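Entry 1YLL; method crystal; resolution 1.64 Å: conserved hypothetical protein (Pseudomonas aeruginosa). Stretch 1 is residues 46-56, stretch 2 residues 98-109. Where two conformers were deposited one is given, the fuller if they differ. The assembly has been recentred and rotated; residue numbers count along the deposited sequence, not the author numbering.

Stretch 1 (46-56) IADVGESGGFS
Stretch 2 (98-109) EVHCTLLDGAIR

Two antiparallel ladders join residues 46-56 to residues 98-109 within one chain, burying 754 Å². In the first, strand 46-49 runs against strand 108-109: Val 49 and Ile 108 (CA to CA 5.5 Å) form a hydrogen-bonded pair, satisfied both ways, Val 49 N to Ile 108 O at 3.0 Å and Ile 108 N to Val 49 O at 3.0 Å. Asp 48 and Arg 109 follow as the non-hydrogen-bonded pair (CA to CA 4.4 Å), where Arg 109 CA approaches Ala 47 O at 3.1 Å in a CA-H...O contact. Both side chains leave on the same face, and their ends converge in a salt bridge: Arg 109 (m, t, p, chi4 -163°) donates NE to OD1 of Asp 48 (chi1 m) at 2.7 Å, nearly straight at 168°, whereas its NH2 reaches that OD1 only weakly, at 3.4 Å. A water accepts from Arg 109 NH2 at 3.1 Å and lies 2.5 Å from Asp 48 OD1; CG2 of Ile 46 covers one guanidinium face.

After the loop at Gly 50 to Ser 52, the strand that starts at Gly 53 runs against strand 99-103, their N-to-C directions 136° apart. Gly 53, extended at phi/psi 173/174, pairs with Cys 101: Gly 53 N to Cys 101 O and Cys 101 N to Gly 53 O are both 2.9 Å. Phe 55 N gives to Val 99 O at 2.9 Å; a water bridges the reverse polar pair, donating to Phe 55 O (2.9 Å) and accepting from Val 99 N (3.0 Å). Ser 52 OG (chi1 m) accepts from Leu 103 N at 2.8 Å.

Val 49 (t), Cys 101 (t), Val 99 (t), Ile 108 (p, t) and Phe 55 (m) share the other face. Cys 101 CB sits over the Phe 55 ring, 3.5 Å from its CZ, and Val 49 CG1 meets Leu 103 CD2 at 3.9 Å.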

ATOM      1  N   ILE D  46       0.446   9.034 -27.660  1.00 13.00           N
ATOM      2  CA  ILE D  46       1.133  10.310 -27.493  1.00 13.28           C
ATOM      3  C   ILE D  46       1.593  10.660 -28.902  1.00 16.85           C
ATOM      4  O   ILE D  46       2.114   9.805 -29.609  1.00 19.39           O
ATOM      5  CB  ILE D  46       2.394  10.192 -26.654  1.00 17.61           C
ATOM      6  CG1 ILE D  46       2.055   9.884 -25.211  1.00 20.38           C
ATOM      7  CG2 ILE D  46       3.190  11.505 -26.738  1.00 22.61           C
ATOM      8  CD1 ILE D  46       3.315   9.345 -24.532  1.00 19.84           C
ATOM      9  N   ALA D  47       1.395  11.890 -29.336  1.00 18.87           N
ATOM     10  CA  ALA D  47       1.860  12.237 -30.674  1.00 19.30           C
ATOM     11  C   ALA D  47       2.798  13.423 -30.580  1.00 21.72           C
ATOM     12  O   ALA D  47       2.746  14.198 -29.621  1.00 20.25           O
ATOM     13  CB  ALA D  47       0.686  12.559 -31.596  1.00 23.42           C
ATOM     14  N   ASP D  48       3.715  13.495 -31.542  1.00 21.86           N
ATOM     15  CA  ASP D  48       4.635  14.614 -31.642  1.00 22.90           C
ATOM     16  C   ASP D  48       4.112  15.361 -32.838  1.00 22.96           C
ATOM     17  O   ASP D  48       3.825  14.761 -33.872  1.00 23.54           O
ATOM     18  CB  ASP D  48       6.061  14.149 -31.901  1.00 27.86           C
ATOM     19  CG  ASP D  48       6.729  13.640 -30.653  1.00 32.66           C
ATOM     20  OD1 ASP D  48       5.991  13.246 -29.730  1.00 35.44           O
ATOM     21  OD2 ASP D  48       7.977  13.621 -30.592  1.00 36.76           O
ATOM     22  N   VAL D  49       3.936  16.666 -32.699  1.00 18.81           N
ATOM     23  CA  VAL D  49       3.444  17.438 -33.815  1.00 20.02           C
ATOM     24  C   VAL D  49       4.539  18.461 -34.010  1.00 18.27           C
ATOM     25  O   VAL D  49       4.723  19.332 -33.166  1.00 19.20           O
ATOM     26  CB  VAL D  49       2.129  18.137 -33.471  1.00 20.59           C
ATOM     27  CG1 VAL D  49       1.580  18.825 -34.702  1.00 21.78           C
ATOM     28  CG2 VAL D  49       1.133  17.123 -32.925  1.00 25.18           C
ATOM     29  N   GLY D  50       5.263  18.320 -35.114  1.00 21.00           N
ATOM     30  CA  GLY D  50       6.392  19.196 -35.389  1.00 22.23           C
ATOM     31  C   GLY D  50       6.097  20.385 -36.262  1.00 22.95           C
ATOM     32  O   GLY D  50       6.880  21.340 -36.281  1.00 23.03           O
ATOM     33  N   GLU D  51       4.983  20.322 -36.974  1.00 21.72           N
ATOM     34  CA  GLU D  51       4.552  21.399 -37.855  1.00 25.08           C
ATOM     35  C   GLU D  51       3.039  21.550 -37.863  1.00 22.33           C
ATOM     36  O   GLU D  51       2.316  20.576 -37.663  1.00 22.97           O
ATOM     37  CB  GLU D  51       4.975  21.101 -39.277  1.00 29.38           C
ATOM     38  CG  GLU D  51       6.448  21.131 -39.533  1.00 37.60           C
ATOM     39  CD  GLU D  51       6.735  20.930 -40.997  1.00 42.28           C
ATOM     40  OE1 GLU D  51       6.453  19.819 -41.503  1.00 44.35           O
ATOM     41  OE2 GLU D  51       7.221  21.886 -41.642  1.00 45.51           O
ATOM     42  N   SER D  52       2.564  22.764 -38.103  1.00 19.82           N
ATOM     43  CA  SER D  52       1.132  23.012 -38.220  1.00 18.83           C
ATOM     44  C   SER D  52       0.672  22.285 -39.475  1.00 21.11           C
ATOM     45  O   SER D  52       1.404  22.208 -40.464  1.00 22.19           O
ATOM     46  CB  SER D  52       0.836  24.512 -38.381  1.00 18.07           C
ATOM     47  OG  SER D  52       1.278  25.237 -37.247  1.00 18.58           O
ATOM     48  N   GLY D  53      -0.537  21.734 -39.441  1.00 21.24           N
ATOM     49  CA  GLY D  53      -1.050  21.020 -40.592  1.00 20.62           C
ATOM     50  C   GLY D  53      -2.358  20.346 -40.239  1.00 21.87           C
ATOM     51  O   GLY D  53      -2.776  20.369 -39.075  1.00 20.16           O
ATOM     52  N   GLY D  54      -3.013  19.750 -41.236  1.00 20.57           N
ATOM     53  CA  GLY D  54      -4.285  19.106 -40.962  1.00 19.97           C
ATOM     54  C   GLY D  54      -4.099  17.808 -40.215  1.00 21.07           C
ATOM     55  O   GLY D  54      -3.022  17.208 -40.251  1.00 23.42           O
ATOM     56  N   PHE D  55      -5.141  17.382 -39.506  1.00 21.52           N
ATOM     57  CA  PHE D  55      -5.096  16.121 -38.777  1.00 23.21           C
ATOM     58  C   PHE D  55      -5.910  15.144 -39.614  1.00 26.10           C
ATOM     59  O   PHE D  55      -6.956  15.501 -40.158  1.00 28.16           O
ATOM     60  CB  PHE D  55      -5.724  16.253 -37.384  1.00 22.86           C
ATOM     61  CG  PHE D  55      -4.789  16.777 -36.329  1.00 22.45           C
ATOM     62  CD1 PHE D  55      -5.260  17.008 -35.029  1.00 25.37           C
ATOM     63  CD2 PHE D  55      -3.455  17.056 -36.619  1.00 21.41           C
ATOM     64  CE1 PHE D  55      -4.412  17.514 -34.038  1.00 23.58           C
ATOM     65  CE2 PHE D  55      -2.582  17.568 -35.620  1.00 21.38           C
ATOM     66  CZ  PHE D  55      -3.074  17.794 -34.331  1.00 23.62           C
ATOM     67  N   SER D  56      -5.406  13.928 -39.730  1.00 26.11           N
ATOM     68  CA  SER D  56      -6.071  12.878 -40.482  1.00 29.57           C
ATOM     69  C   SER D  56      -7.333  12.481 -39.738  1.00 28.09           C
ATOM     70  O   SER D  56      -7.401  12.568 -38.506  1.00 26.32           O
ATOM     71  CB  SER D  56      -5.141  11.670 -40.610  1.00 32.85           C
ATOM     72  OG  SER D  56      -3.963  12.020 -41.325  1.00 37.32           O
ATOM     73  N   GLU D  98     -13.362  18.154 -39.952  0.50 17.38           N
ATOM     74  CA  GLU D  98     -12.167  18.542 -40.690  0.57 18.92           C
ATOM     75  C   GLU D  98     -11.453  19.356 -39.621  0.49 17.07           C
ATOM     76  O   GLU D  98     -12.044  20.230 -38.990  0.51 18.04           O
ATOM     77  CB  GLU D  98     -12.488  19.441 -41.889  0.55 20.02           C
ATOM     78  CG  GLU D  98     -11.291  19.656 -42.824  0.46 24.08           C
ATOM     79  CD  GLU D  98     -11.498  20.791 -43.821  0.48 27.45           C
ATOM     80  OE1 GLU D  98     -12.640  20.971 -44.293  0.50 26.97           O
ATOM     81  OE2 GLU D  98     -10.510  21.493 -44.145  0.59 28.48           O
ATOM     82  N   VAL D  99     -10.184  19.051 -39.424  1.00 17.53           N
ATOM     83  CA  VAL D  99      -9.385  19.703 -38.398  1.00 15.15           C
ATOM     84  C   VAL D  99      -8.012  20.142 -38.838  1.00 15.60           C
ATOM     85  O   VAL D  99      -7.271  19.374 -39.426  1.00 17.73           O
ATOM     86  CB  VAL D  99      -9.216  18.742 -37.190  1.00 16.65           C
ATOM     87  CG1 VAL D  99      -8.388  19.405 -36.095  1.00 19.84           C
ATOM     88  CG2 VAL D  99     -10.602  18.354 -36.642  1.00 17.78           C
ATOM     89  N   HIS D 100      -7.689  21.389 -38.531  1.00 14.85           N
ATOM     90  CA  HIS D 100      -6.369  21.904 -38.836  1.00 15.34           C
ATOM     91  C   HIS D 100      -5.727  22.319 -37.515  1.00 14.74           C
ATOM     92  O   HIS D 100      -6.362  22.966 -36.683  1.00 16.01           O
ATOM     93  CB  HIS D 100      -6.443  23.123 -39.766  1.00 18.24           C
ATOM     94  CG  HIS D 100      -5.101  23.718 -40.065  1.00 20.79           C
ATOM     95  ND1 HIS D 100      -4.551  24.737 -39.317  1.00 25.24           N
ATOM     96  CD2 HIS D 100      -4.170  23.387 -40.993  1.00 21.71           C
ATOM     97  CE1 HIS D 100      -3.342  25.013 -39.775  1.00 18.84           C
ATOM     98  NE2 HIS D 100      -3.086  24.210 -40.792  1.00 23.66           N
ATOM     99  N   CYS D 101      -4.467  21.926 -37.322  1.00 13.67           N
ATOM    100  CA  CYS D 101      -3.762  22.268 -36.108  1.00 16.20           C
ATOM    101  C   CYS D 101      -2.735  23.354 -36.395  1.00 15.48           C
ATOM    102  O   CYS D 101      -1.901  23.198 -37.281  1.00 17.05           O
ATOM    103  CB  CYS D 101      -3.032  21.038 -35.585  1.00 16.94           C
ATOM    104  SG  CYS D 101      -1.884  21.385 -34.224  1.00 19.62           S
ATOM    105  N   THR D 102      -2.814  24.454 -35.657  1.00 14.83           N
ATOM    106  CA  THR D 102      -1.828  25.520 -35.785  1.00 15.40           C
ATOM    107  C   THR D 102      -0.995  25.489 -34.496  1.00 15.91           C
ATOM    108  O   THR D 102      -1.537  25.627 -33.396  1.00 17.85           O
ATOM    109  CB  THR D 102      -2.514  26.898 -35.884  1.00 14.90           C
ATOM    110  OG1 THR D 102      -3.242  26.966 -37.119  1.00 17.37           O
ATOM    111  CG2 THR D 102      -1.504  28.009 -35.833  1.00 20.23           C
ATOM    112  N   LEU D 103       0.314  25.284 -34.640  1.00 15.80           N
ATOM    113  CA  LEU D 103       1.211  25.286 -33.486  1.00 17.48           C
ATOM    114  C   LEU D 103       1.415  26.759 -33.111  1.00 18.79           C
ATOM    115  O   LEU D 103       1.695  27.596 -33.989  1.00 19.38           O
ATOM    116  CB  LEU D 103       2.550  24.661 -33.849  1.00 18.64           C
ATOM    117  CG  LEU D 103       2.503  23.180 -34.237  1.00 19.71           C
ATOM    118  CD1 LEU D 103       3.931  22.679 -34.566  1.00 20.88           C
ATOM    119  CD2 LEU D 103       1.876  22.357 -33.099  1.00 21.22           C
ATOM    120  N   LEU D 104       1.287  27.061 -31.826  1.00 17.26           N
ATOM    121  CA  LEU D 104       1.433  28.437 -31.371  1.00 19.76           C
ATOM    122  C   LEU D 104       2.880  28.894 -31.431  1.00 19.49           C
ATOM    123  O   LEU D 104       3.191  29.952 -31.993  1.00 20.62           O
ATOM    124  CB  LEU D 104       0.882  28.592 -29.959  1.00 17.99           C
ATOM    125  CG  LEU D 104      -0.634  28.345 -29.834  1.00 20.89           C
ATOM    126  CD1 LEU D 104      -1.029  28.559 -28.351  1.00 24.57           C
ATOM    127  CD2 LEU D 104      -1.429  29.289 -30.753  1.00 23.59           C
ATOM    128  N   ASP D 105       3.775  28.090 -30.867  1.00 20.38           N
ATOM    129  CA  ASP D 105       5.188  28.445 -30.866  1.00 22.21           C
ATOM    130  C   ASP D 105       6.062  27.195 -30.799  1.00 22.32           C
ATOM    131  O   ASP D 105       6.539  26.811 -29.727  1.00 25.50           O
ATOM    132  CB  ASP D 105       5.490  29.353 -29.673  1.00 26.20           C
ATOM    133  CG  ASP D 105       6.704  30.249 -29.907  1.00 30.64           C
ATOM    134  OD1 ASP D 105       7.579  29.878 -30.726  1.00 29.91           O
ATOM    135  OD2 ASP D 105       6.777  31.326 -29.260  1.00 35.98           O
ATOM    136  N   GLY D 106       6.254  26.559 -31.941  1.00 20.35           N
ATOM    137  CA  GLY D 106       7.108  25.379 -31.972  1.00 20.99           C
ATOM    138  C   GLY D 106       6.405  24.055 -31.722  1.00 21.22           C
ATOM    139  O   GLY D 106       5.228  24.014 -31.350  1.00 20.23           O
ATOM    140  N   ALA D 107       7.166  22.981 -31.919  1.00 18.62           N
ATOM    141  CA  ALA D 107       6.678  21.617 -31.750  1.00 20.44           C
ATOM    142  C   ALA D 107       6.034  21.361 -30.389  1.00 18.21           C
ATOM    143  O   ALA D 107       6.332  22.022 -29.386  1.00 19.16           O
ATOM    144  CB  ALA D 107       7.846  20.634 -31.973  1.00 21.07           C
ATOM    145  N   ILE D 108       5.116  20.386 -30.359  1.00 18.70           N
ATOM    146  CA  ILE D 108       4.476  20.008 -29.109  1.00 17.40           C
ATOM    147  C   ILE D 108       4.356  18.492 -29.089  1.00 14.55           C
ATOM    148  O   ILE D 108       4.643  17.818 -30.071  1.00 15.28           O
ATOM    149  CB  ILE D 108       3.013  20.566 -28.958  1.00 15.74           C
ATOM    150  CG1 ILE D 108       2.151  20.104 -30.128  1.00 15.83           C
ATOM    151  CG2 ILE D 108       3.007  22.115 -28.914  1.00 16.40           C
ATOM    152  CD1 ILE D 108       0.693  20.529 -29.945  1.00 21.49           C
ATOM    153  N   ARG D 109       3.942  17.983 -27.946  1.00 17.60           N
ATOM    154  CA  ARG D 109       3.657  16.560 -27.790  1.00 15.63           C
ATOM    155  C   ARG D 109       2.277  16.588 -27.176  1.00 15.04           C
ATOM    156  O   ARG D 109       1.959  17.455 -26.346  1.00 13.67           O
ATOM    157  CB  ARG D 109       4.614  15.866 -26.819  1.00 18.26           C
ATOM    158  CG  ARG D 109       6.067  15.881 -27.284  1.00 20.48           C
ATOM    159  CD  ARG D 109       6.891  14.833 -26.534  1.00 24.34           C
ATOM    160  NE  ARG D 109       6.702  13.507 -27.127  1.00 27.00           N
ATOM    161  CZ  ARG D 109       7.005  12.363 -26.519  1.00 27.12           C
ATOM    162  NH1 ARG D 109       7.505  12.384 -25.299  1.00 29.44           N
ATOM    163  NH2 ARG D 109       6.812  11.202 -27.133  1.00 26.65           N
TER
HETATM  164  O   HOH W   1       5.055  10.939 -29.718  1.00 36.48           O
HETATM  165  O   HOH W   2      -9.134  17.052 -41.388  1.00 35.76           O